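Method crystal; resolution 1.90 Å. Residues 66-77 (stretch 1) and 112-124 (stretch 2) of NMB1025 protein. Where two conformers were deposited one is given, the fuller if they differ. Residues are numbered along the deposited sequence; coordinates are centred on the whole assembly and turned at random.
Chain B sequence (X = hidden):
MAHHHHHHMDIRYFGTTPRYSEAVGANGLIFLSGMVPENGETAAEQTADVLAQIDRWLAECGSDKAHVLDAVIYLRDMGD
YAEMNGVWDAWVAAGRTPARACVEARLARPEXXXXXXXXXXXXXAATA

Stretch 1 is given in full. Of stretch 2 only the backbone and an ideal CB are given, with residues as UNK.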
# COMPACT_ATOMS: atom_id res chain seq x y z
N ALA B 66 -18.15 0.58 -5.43
CA ALA B 66 -18.79 1.29 -4.32
C ALA B 66 -18.39 0.68 -2.98
O ALA B 66 -18.86 1.11 -1.93
CB ALA B 66 -20.31 1.27 -4.48
N HIS B 67 -17.51 -0.32 -3.02
CA HIS B 67 -17.01 -0.96 -1.81
C HIS B 67 -15.49 -1.05 -1.80
O HIS B 67 -14.93 -1.91 -1.12
CB HIS B 67 -17.65 -2.34 -1.61
CG HIS B 67 -19.11 -2.27 -1.30
ND1 HIS B 67 -20.07 -2.11 -2.27
CD2 HIS B 67 -19.77 -2.32 -0.12
CE1 HIS B 67 -21.26 -2.06 -1.71
NE2 HIS B 67 -21.11 -2.18 -0.40
N VAL B 68 -14.85 -0.15 -2.54
CA VAL B 68 -13.40 0.04 -2.50
C VAL B 68 -12.99 0.88 -1.30
O VAL B 68 -13.52 1.97 -1.05
CB VAL B 68 -12.89 0.73 -3.79
CG1 VAL B 68 -11.42 1.14 -3.64
CG2 VAL B 68 -13.08 -0.18 -4.96
N LEU B 69 -12.02 0.37 -0.55
CA LEU B 69 -11.52 1.06 0.61
C LEU B 69 -10.42 2.05 0.25
O LEU B 69 -10.43 3.19 0.70
CB LEU B 69 -11.01 0.05 1.63
CG LEU B 69 -12.09 -0.83 2.28
CD1 LEU B 69 -11.45 -1.78 3.28
CD2 LEU B 69 -13.19 0.00 2.94
N ASP B 70 -9.49 1.60 -0.60
CA ASP B 70 -8.26 2.33 -0.84
C ASP B 70 -7.79 2.05 -2.26
O ASP B 70 -7.94 0.93 -2.77
CB ASP B 70 -7.22 1.90 0.21
CG ASP B 70 -5.89 2.65 0.09
OD1 ASP B 70 -5.81 3.82 0.52
OD2 ASP B 70 -4.91 2.04 -0.41
N ALA B 71 -7.23 3.07 -2.89
CA ALA B 71 -6.68 2.94 -4.23
C ALA B 71 -5.36 3.70 -4.28
O ALA B 71 -5.29 4.86 -3.87
CB ALA B 71 -7.65 3.52 -5.25
N VAL B 72 -4.32 3.04 -4.77
CA VAL B 72 -3.06 3.70 -5.05
C VAL B 72 -2.90 3.68 -6.56
O VAL B 72 -3.04 2.63 -7.19
CB VAL B 72 -1.85 3.03 -4.38
CG1 VAL B 72 -0.58 3.87 -4.60
CG2 VAL B 72 -2.10 2.85 -2.90
N ILE B 73 -2.66 4.86 -7.11
CA ILE B 73 -2.54 5.05 -8.54
C ILE B 73 -1.11 5.44 -8.81
O ILE B 73 -0.62 6.43 -8.27
CB ILE B 73 -3.50 6.14 -9.06
CG1 ILE B 73 -4.96 5.78 -8.75
CG2 ILE B 73 -3.31 6.36 -10.58
CD1 ILE B 73 -5.91 6.98 -8.82
N TYR B 74 -0.46 4.63 -9.62
CA TYR B 74 0.90 4.87 -10.02
C TYR B 74 0.82 5.37 -11.46
O TYR B 74 0.22 4.72 -12.31
CB TYR B 74 1.71 3.58 -9.92
CG TYR B 74 1.82 2.99 -8.52
CD1 TYR B 74 2.68 3.54 -7.57
CD2 TYR B 74 1.08 1.86 -8.16
CE1 TYR B 74 2.78 3.00 -6.30
CE2 TYR B 74 1.17 1.32 -6.89
CZ TYR B 74 2.02 1.89 -5.97
OH TYR B 74 2.12 1.35 -4.71
N LEU B 75 1.38 6.54 -11.73
CA LEU B 75 1.52 7.01 -13.10
C LEU B 75 2.98 7.02 -13.47
O LEU B 75 3.83 7.35 -12.64
CB LEU B 75 0.95 8.43 -13.27
CG LEU B 75 -0.56 8.62 -13.08
CD1 LEU B 75 -0.86 10.12 -12.97
CD2 LEU B 75 -1.36 7.99 -14.21
N ARG B 76 3.28 6.66 -14.72
CA ARG B 76 4.63 6.72 -15.26
C ARG B 76 5.12 8.17 -15.32
O ARG B 76 6.30 8.46 -15.10
CB ARG B 76 4.67 6.08 -16.65
CG ARG B 76 6.01 6.25 -17.34
CD ARG B 76 6.01 5.76 -18.78
NE ARG B 76 7.35 5.82 -19.35
CZ ARG B 76 8.33 4.96 -19.08
NH1 ARG B 76 8.13 3.95 -18.24
NH2 ARG B 76 9.52 5.10 -19.65
N ASP B 77 4.18 9.06 -15.59
CA ASP B 77 4.45 10.45 -15.84
C ASP B 77 3.32 11.31 -15.23
O ASP B 77 2.21 11.30 -15.74
CB ASP B 77 4.56 10.66 -17.36
CG ASP B 77 5.06 12.05 -17.71
OD1 ASP B 77 5.88 12.18 -18.64
OD2 ASP B 77 4.61 13.01 -17.07
N UNK B 112 3.19 1.30 -20.44
CA UNK B 112 2.16 1.42 -19.40
C UNK B 112 2.26 2.77 -18.71
O UNK B 112 3.30 3.12 -18.14
CB UNK B 112 2.29 0.29 -18.37
N UNK B 113 1.16 3.52 -18.73
CA UNK B 113 1.14 4.88 -18.19
C UNK B 113 0.44 4.95 -16.84
O UNK B 113 0.52 5.97 -16.14
CB UNK B 113 0.45 5.83 -19.18
N UNK B 114 -0.24 3.85 -16.47
CA UNK B 114 -1.01 3.78 -15.22
C UNK B 114 -1.13 2.34 -14.68
O UNK B 114 -1.19 1.38 -15.44
CB UNK B 114 -2.41 4.36 -15.44
N UNK B 115 -1.13 2.23 -13.36
CA UNK B 115 -1.37 0.98 -12.66
C UNK B 115 -2.14 1.34 -11.40
O UNK B 115 -1.79 2.30 -10.71
CB UNK B 115 -0.07 0.24 -12.34
N UNK B 116 -3.20 0.60 -11.11
CA UNK B 116 -4.02 0.92 -9.93
C UNK B 116 -4.15 -0.31 -9.05
O UNK B 116 -4.53 -1.40 -9.52
CB UNK B 116 -5.40 1.43 -10.34
N UNK B 117 -3.82 -0.11 -7.77
CA UNK B 117 -3.83 -1.14 -6.75
C UNK B 117 -4.96 -0.87 -5.76
O UNK B 117 -4.99 0.18 -5.12
CB UNK B 117 -2.48 -1.20 -6.03
N UNK B 118 -5.86 -1.84 -5.64
CA UNK B 118 -7.11 -1.67 -4.90
C UNK B 118 -7.15 -2.57 -3.66
O UNK B 118 -6.70 -3.72 -3.71
CB UNK B 118 -8.31 -1.97 -5.81
N UNK B 119 -7.67 -2.01 -2.57
CA UNK B 119 -8.14 -2.75 -1.40
C UNK B 119 -9.64 -2.50 -1.28
O UNK B 119 -10.10 -1.35 -1.36
CB UNK B 119 -7.40 -2.33 -0.13
N UNK B 120 -10.40 -3.57 -1.05
CA UNK B 120 -11.85 -3.45 -1.03
C UNK B 120 -12.44 -4.37 0.03
O UNK B 120 -11.73 -5.12 0.70
CB UNK B 120 -12.44 -3.77 -2.41
N UNK B 121 -13.76 -4.27 0.20
CA UNK B 121 -14.46 -5.13 1.14
C UNK B 121 -15.52 -5.97 0.44
O UNK B 121 -16.14 -5.54 -0.53
CB UNK B 121 -15.10 -4.29 2.25
N UNK B 122 -15.68 -7.21 0.90
CA UNK B 122 -16.70 -8.11 0.42
C UNK B 122 -18.05 -7.64 0.97
O UNK B 122 -18.17 -7.38 2.17
CB UNK B 122 -16.40 -9.55 0.83
N UNK B 123 -19.05 -7.51 0.08
CA UNK B 123 -20.40 -7.13 0.49
C UNK B 123 -21.01 -8.14 1.45
O UNK B 123 -20.86 -9.35 1.26
CB UNK B 123 -21.30 -6.98 -0.74
N UNK B 124 -21.69 -7.65 2.48
CA UNK B 124 -22.49 -8.52 3.34
C UNK B 124 -23.78 -8.87 2.60
O UNK B 124 -24.33 -8.05 1.86
CB UNK B 124 -22.79 -7.85 4.68

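The two segments pair as antiparallel strands, their N-to-C directions 163° apart, so side chains of stretch 2 alternate between the face bearing Val-68, Ala-71, Ile-73 and Leu-75 and the face bearing Asp-70, Val-72 and Tyr-74.

Position 112 points CA-to-CB sideways, with nothing of stretch 1 within 5.5 Å of the ideal CB; almost any residue would fit. It is Trp-112, whose indole leads away, while a water bridges its O (2.7 Å) to Arg-76 NH1 (2.8 Å).

At 113 the backbone O accepts from Arg-76 N (3.2 Å). CB also points sideways, but Asp-77 CG is 7.9 Å from the ideal CB of 113, within reach of a long polar or basic chain. Arg-113 comes back toward stretch 1: its NH1 lies 4.1 Å from Asp-77 OD1, opposite charges too far apart for a salt bridge.

Position 114 is extended (-153/146), and its ideal CB is 4.0 Å from Leu-75 CD2. Valine, isoleucine, leucine or alanine would suit. Val-114 places CG2 3.8 Å from Leu-75 CD2.

Position 115 emerges beside Tyr-74, with a two-way backbone pair: its N donates to Tyr-74 O (3.0 Å) and its O accepts from Tyr-74 N (2.9 Å). No charge on stretch 1 dictates a choice; a polar, β-branched or aromatic chain could follow. Glu-115 is extended (chi1 t, chi2 t).

The apolar face returns at 116, whose ideal CB sits 4.7 Å from Ile-73 CG1, favouring valine, leucine or isoleucine. Ile-116 sets CG1 3.9 Å from Ile-73 CG1.

Across from Val-72, position 117 has its ideal CB 4.5 Å from Tyr-74 CE2. An aliphatic stem fits, with or without a polar end. Lys-117 supplies one, and its end leads away to a partner elsewhere in the structure.

At 118 the small Ala-71 leaves room for a branched or long apolar chain. Ile-118 fills it: CD1 is 3.8 Å from Ala-71 CB, and CG2 is 4.0 Å from Val-68 CG1.

Position 119 shares its face with Asp-70, so a small polar residue is attractive. In Thr-119, OG1 donates to a water (3.1 Å) that in turn donates to Asp-70 OD2 (2.8 Å). At the β-bulge, Thr-119 O accepts from both Leu-69 N (2.7 Å) and Asp-70 N (3.1 Å).

Beyond the bulge, 120 is cramped: the ideal CB of 120 is 3.4 Å from His-67 O. A small residue is the natural guess, and Ala-120 agrees.

Position 121 donates its N to His-67 O (2.9 Å); an aliphatic chain suits the space between His-67 and Leu-69. Val-121 brings CG1 to 4.0 Å from His-67 CB.

At 122 CA-to-CB points away from stretch 1, so nearly any residue would do; it is Lys-122. At 123, near the imidazole, a flexible or flat chain could cover the ring; Arg-123 lays CG over its face, 3.6 Å from His-67 CE1. At 124 nothing of stretch 1 lies within 5.5 Å of the ideal CB, leaving the choice open; it is Asp-124.

Stretch 2 (112-124) WRVEIKITAVKRD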
# COMPACT_ATOMS: atom_id res chain seq x y z
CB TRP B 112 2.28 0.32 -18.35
CG TRP B 112 2.06 -1.09 -18.85
CD1 TRP B 112 1.50 -1.49 -20.03
CD2 TRP B 112 2.36 -2.29 -18.12
NE1 TRP B 112 1.46 -2.86 -20.10
CE2 TRP B 112 1.98 -3.38 -18.94
CE3 TRP B 112 2.93 -2.55 -16.87
CZ2 TRP B 112 2.15 -4.71 -18.54
CZ3 TRP B 112 3.09 -3.87 -16.46
CH2 TRP B 112 2.70 -4.93 -17.30
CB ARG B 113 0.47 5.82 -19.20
CG ARG B 113 1.01 5.67 -20.62
CD ARG B 113 0.93 6.97 -21.38
NE ARG B 113 1.71 8.02 -20.74
CZ ARG B 113 2.96 8.32 -21.07
NH1 ARG B 113 3.59 9.30 -20.44
NH2 ARG B 113 3.57 7.66 -22.04
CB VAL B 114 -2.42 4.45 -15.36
CG1 VAL B 114 -3.30 3.70 -16.39
CG2 VAL B 114 -3.12 4.59 -14.00
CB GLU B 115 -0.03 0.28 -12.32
CG GLU B 115 -0.16 -1.07 -11.61
CD GLU B 115 1.16 -1.85 -11.55
OE1 GLU B 115 2.09 -1.55 -12.33
OE2 GLU B 115 1.26 -2.78 -10.72
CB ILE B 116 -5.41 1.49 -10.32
CG1 ILE B 116 -5.25 2.73 -11.20
CG2 ILE B 116 -6.25 1.79 -9.06
CD1 ILE B 116 -6.56 3.32 -11.75
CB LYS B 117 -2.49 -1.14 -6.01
CG LYS B 117 -2.38 -2.15 -4.86
CD LYS B 117 -1.80 -3.45 -5.34
CE LYS B 117 -1.13 -4.18 -4.20
NZ LYS B 117 -0.91 -5.61 -4.55
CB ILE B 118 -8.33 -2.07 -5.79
CG1 ILE B 118 -8.49 -1.14 -6.99
CG2 ILE B 118 -9.63 -2.14 -4.97
CD1 ILE B 118 -8.89 0.27 -6.66
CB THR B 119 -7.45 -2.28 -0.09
OG1 THR B 119 -6.04 -2.13 -0.31
CG2 THR B 119 -7.68 -3.29 1.06
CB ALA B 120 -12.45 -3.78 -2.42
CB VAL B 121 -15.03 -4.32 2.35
CG1 VAL B 121 -16.24 -3.49 1.96
CG2 VAL B 121 -15.35 -5.24 3.52
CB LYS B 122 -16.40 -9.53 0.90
CG LYS B 122 -17.29 -10.62 0.30
CD LYS B 122 -16.88 -11.99 0.83
CE LYS B 122 -17.88 -13.06 0.43
NZ LYS B 122 -17.31 -14.43 0.59
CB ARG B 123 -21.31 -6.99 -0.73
CG ARG B 123 -21.24 -5.64 -1.41
CD ARG B 123 -22.11 -5.60 -2.65
NE ARG B 123 -21.47 -6.25 -3.79
CZ ARG B 123 -22.04 -7.17 -4.56
NH1 ARG B 123 -21.36 -7.70 -5.57
NH2 ARG B 123 -23.29 -7.56 -4.33
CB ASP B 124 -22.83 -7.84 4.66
CG ASP B 124 -21.61 -7.66 5.56
OD1 ASP B 124 -21.44 -6.56 6.12
OD2 ASP B 124 -20.82 -8.62 5.71
O HOH W 1 -4.59 -0.15 -2.18
O HOH W 2 5.82 2.64 -17.38
O HOH W 3 1.78 8.27 -17.15
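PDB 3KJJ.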